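Local atomic coordinates of Alr3699 protein (Nostoc sp., PDB entry 4XSP), a protein that belongs to the GT-B clan of glycosyltransferases, with two Rossmann-like domains facing each other across a cleft, and holds uridine-5'-diphosphate in this model. Residues A237-D242 and V267-F272. Residues are numbered along the deposited sequence; the frame is centred on the assembly and turned at random.
Sequences AILVGD and VKFLGF. With UDP (uridine-5'-diphosphate), chain D.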
loop_
_atom_site.group_PDB
_atom_site.type_symbol
_atom_site.label_atom_id
_atom_site.label_comp_id
_atom_site.label_asym_id
_atom_site.label_seq_id
_atom_site.Cartn_x
_atom_site.Cartn_y
_atom_site.Cartn_z
ATOM N N ALA B 237 -17.072 -46.706 -3.223
ATOM C CA ALA B 237 -16.811 -45.286 -3.138
ATOM C C ALA B 237 -16.010 -44.816 -4.332
ATOM O O ALA B 237 -15.157 -45.526 -4.849
ATOM C CB ALA B 237 -16.080 -44.935 -1.860
ATOM N N ILE B 238 -16.316 -43.605 -4.772
ATOM C CA ILE B 238 -15.566 -42.964 -5.806
ATOM C C ILE B 238 -15.078 -41.658 -5.239
ATOM O O ILE B 238 -15.876 -40.883 -4.685
ATOM C CB ILE B 238 -16.427 -42.763 -7.043
ATOM C CG1 ILE B 238 -16.906 -44.141 -7.499
ATOM C CG2 ILE B 238 -15.605 -42.109 -8.140
ATOM C CD1 ILE B 238 -17.865 -44.111 -8.655
ATOM N N LEU B 239 -13.755 -41.456 -5.327
ATOM C CA LEU B 239 -13.105 -40.232 -4.881
ATOM C C LEU B 239 -12.785 -39.485 -6.129
ATOM O O LEU B 239 -11.976 -39.943 -6.953
ATOM C CB LEU B 239 -11.815 -40.507 -4.107
ATOM C CG LEU B 239 -12.017 -41.449 -2.919
ATOM C CD1 LEU B 239 -10.764 -41.523 -2.047
ATOM C CD2 LEU B 239 -13.231 -41.036 -2.096
ATOM N N VAL B 240 -13.471 -38.363 -6.299
ATOM C CA VAL B 240 -13.281 -37.538 -7.462
ATOM C C VAL B 240 -12.592 -36.264 -7.013
ATOM O O VAL B 240 -13.052 -35.606 -6.070
ATOM C CB VAL B 240 -14.611 -37.214 -8.109
ATOM C CG1 VAL B 240 -14.394 -36.346 -9.328
ATOM C CG2 VAL B 240 -15.327 -38.523 -8.474
ATOM N N GLY B 241 -11.501 -35.932 -7.700
ATOM C CA GLY B 241 -10.634 -34.825 -7.312
ATOM C C GLY B 241 -9.172 -35.247 -7.374
ATOM O O GLY B 241 -8.844 -36.428 -7.231
ATOM N N ASP B 242 -8.298 -34.281 -7.603
ATOM C CA ASP B 242 -6.853 -34.539 -7.601
ATOM C C ASP B 242 -6.242 -34.075 -6.288
ATOM O O ASP B 242 -6.904 -33.446 -5.454
ATOM C CB ASP B 242 -6.153 -33.910 -8.825
ATOM C CG ASP B 242 -6.388 -32.418 -8.942
ATOM O OD1 ASP B 242 -6.964 -31.827 -8.003
ATOM O OD2 ASP B 242 -5.991 -31.840 -9.977
ATOM N N VAL B 267 -12.997 -48.797 -3.778
ATOM C CA VAL B 267 -12.702 -47.351 -3.781
ATOM C C VAL B 267 -11.976 -47.027 -5.089
ATOM O O VAL B 267 -10.976 -47.678 -5.420
ATOM C CB VAL B 267 -11.835 -46.891 -2.584
ATOM C CG1 VAL B 267 -11.662 -45.383 -2.567
ATOM C CG2 VAL B 267 -12.442 -47.304 -1.258
ATOM N N LYS B 268 -12.505 -46.063 -5.842
ATOM C CA LYS B 268 -11.870 -45.566 -7.077
ATOM C C LYS B 268 -11.381 -44.145 -6.915
ATOM O O LYS B 268 -12.129 -43.301 -6.473
ATOM C CB LYS B 268 -12.865 -45.517 -8.236
ATOM C CG LYS B 268 -13.144 -46.857 -8.831
ATOM C CD LYS B 268 -14.364 -46.778 -9.723
ATOM C CE LYS B 268 -14.932 -48.159 -9.911
ATOM N NZ LYS B 268 -14.058 -48.928 -10.816
ATOM N N PHE B 269 -10.154 -43.875 -7.336
ATOM C CA PHE B 269 -9.615 -42.525 -7.364
ATOM C C PHE B 269 -9.670 -42.134 -8.806
ATOM O O PHE B 269 -8.821 -42.544 -9.604
ATOM C CB PHE B 269 -8.157 -42.499 -6.889
ATOM C CG PHE B 269 -7.998 -42.748 -5.414
ATOM C CD1 PHE B 269 -8.172 -44.022 -4.888
ATOM C CD2 PHE B 269 -7.694 -41.704 -4.554
ATOM C CE1 PHE B 269 -8.034 -44.252 -3.532
ATOM C CE2 PHE B 269 -7.547 -41.933 -3.191
ATOM C CZ PHE B 269 -7.730 -43.203 -2.681
ATOM N N LEU B 270 -10.665 -41.337 -9.160
ATOM C CA LEU B 270 -10.820 -40.935 -10.552
ATOM C C LEU B 270 -9.904 -39.788 -10.903
ATOM O O LEU B 270 -9.723 -39.460 -12.086
ATOM C CB LEU B 270 -12.277 -40.580 -10.828
ATOM C CG LEU B 270 -13.246 -41.768 -10.896
ATOM C CD1 LEU B 270 -14.601 -41.313 -11.409
ATOM C CD2 LEU B 270 -12.717 -42.857 -11.796
ATOM N N GLY B 271 -9.326 -39.157 -9.891
ATOM C CA GLY B 271 -8.542 -37.944 -10.135
ATOM C C GLY B 271 -9.468 -36.814 -10.551
ATOM O O GLY B 271 -10.684 -36.923 -10.430
ATOM N N PHE B 272 -8.900 -35.739 -11.067
ATOM C CA PHE B 272 -9.699 -34.588 -11.400
ATOM C C PHE B 272 -10.634 -34.906 -12.526
ATOM O O PHE B 272 -10.248 -35.556 -13.502
ATOM C CB PHE B 272 -8.856 -33.394 -11.814
ATOM C CG PHE B 272 -9.673 -32.157 -12.067
ATOM C CD1 PHE B 272 -10.003 -31.298 -11.012
ATOM C CD2 PHE B 272 -10.166 -31.880 -13.340
ATOM C CE1 PHE B 272 -10.767 -30.173 -11.233
ATOM C CE2 PHE B 272 -10.942 -30.754 -13.565
ATOM C CZ PHE B 272 -11.240 -29.903 -12.509
HETATM N N1 UDP D . -14.610 -30.060 -8.582
HETATM C C2 UDP D . -14.287 -30.384 -9.913
HETATM N N3 UDP D . -13.618 -31.516 -10.197
HETATM C C4 UDP D . -13.207 -32.347 -9.207
HETATM C C5 UDP D . -13.489 -32.040 -7.870
HETATM C C6 UDP D . -14.207 -30.876 -7.587
HETATM O O2 UDP D . -14.628 -29.652 -10.866
HETATM O O4 UDP D . -12.576 -33.380 -9.514
HETATM C "C1'" UDP D . -15.368 -28.833 -8.276
HETATM C "C2'" UDP D . -16.741 -29.073 -7.630
HETATM O "O2'" UDP D . -17.749 -29.430 -8.600
HETATM C "C3'" UDP D . -17.012 -27.739 -6.955
HETATM C "C4'" UDP D . -15.608 -27.265 -6.557
HETATM O "O4'" UDP D . -14.701 -27.982 -7.343
HETATM O "O3'" UDP D . -17.639 -26.842 -7.897
HETATM C "C5'" UDP D . -15.247 -27.600 -5.119
HETATM O "O5'" UDP D . -16.006 -26.702 -4.333
HETATM P PA UDP D . -16.303 -26.917 -2.774
HETATM O O1A UDP D . -17.170 -28.164 -2.644
HETATM O O2A UDP D . -16.973 -25.643 -2.323
HETATM O O3A UDP D . -14.822 -27.176 -2.133
HETATM P PB UDP D . -13.808 -26.065 -1.470
HETATM O O1B UDP D . -12.852 -26.901 -0.680
HETATM O O2B UDP D . -14.703 -25.227 -0.581
HETATM O O3B UDP D . -13.209 -25.364 -2.659
HETATM O O HOH W 1 -9.298 -39.062 -7.246
#
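Phe269 on the edge strand and Leu239 on its inner neighbour sit abreast in the six-stranded parallel sheet of the C-terminal Rossmann-like domain, where a beta-alpha-beta crossover through helix 248-261 brings strand 267-271 alongside strand 235-240. Packing is tight here. Leu239 reaches CD1 over the face of the Phe269 ring, a CH-pi contact 3.8 Å from the centroid, while its CG leans on Val267 CG1; Ile258 of the crossover helix packs against both Val267 and Phe269. Between the backbones, Leu239 N gives a nearly straight 2.7 Å bond to Lys268 O, and Leu239 O takes Leu270 N. On the opposite face Ile238 CG2 presses against Leu270 CD1 at 3.5 Å.

At Leu270 the regular pairing breaks down. Gly271 turns to positive phi, and its carbonyl receives Gly241 N from above the carbonyl plane, 71° out of it. A water donates to Leu239 O and Gly241 O and accepts from Gly271 N, so it ties the two segments together beside that bond. The exposed end is looser, with Asp242 OD2 merely 3.7 Å from Phe272 CB. Yet this end meets the ligand: Gly241 CA lies 3.3 Å from UDP O4, and the Phe272 ring, swung anti to its own amide nitrogen (chi1 -176°), lays one face over the N3 side of the uracil, the two planes nearly parallel, CE1 3.3 Å from UDP N3.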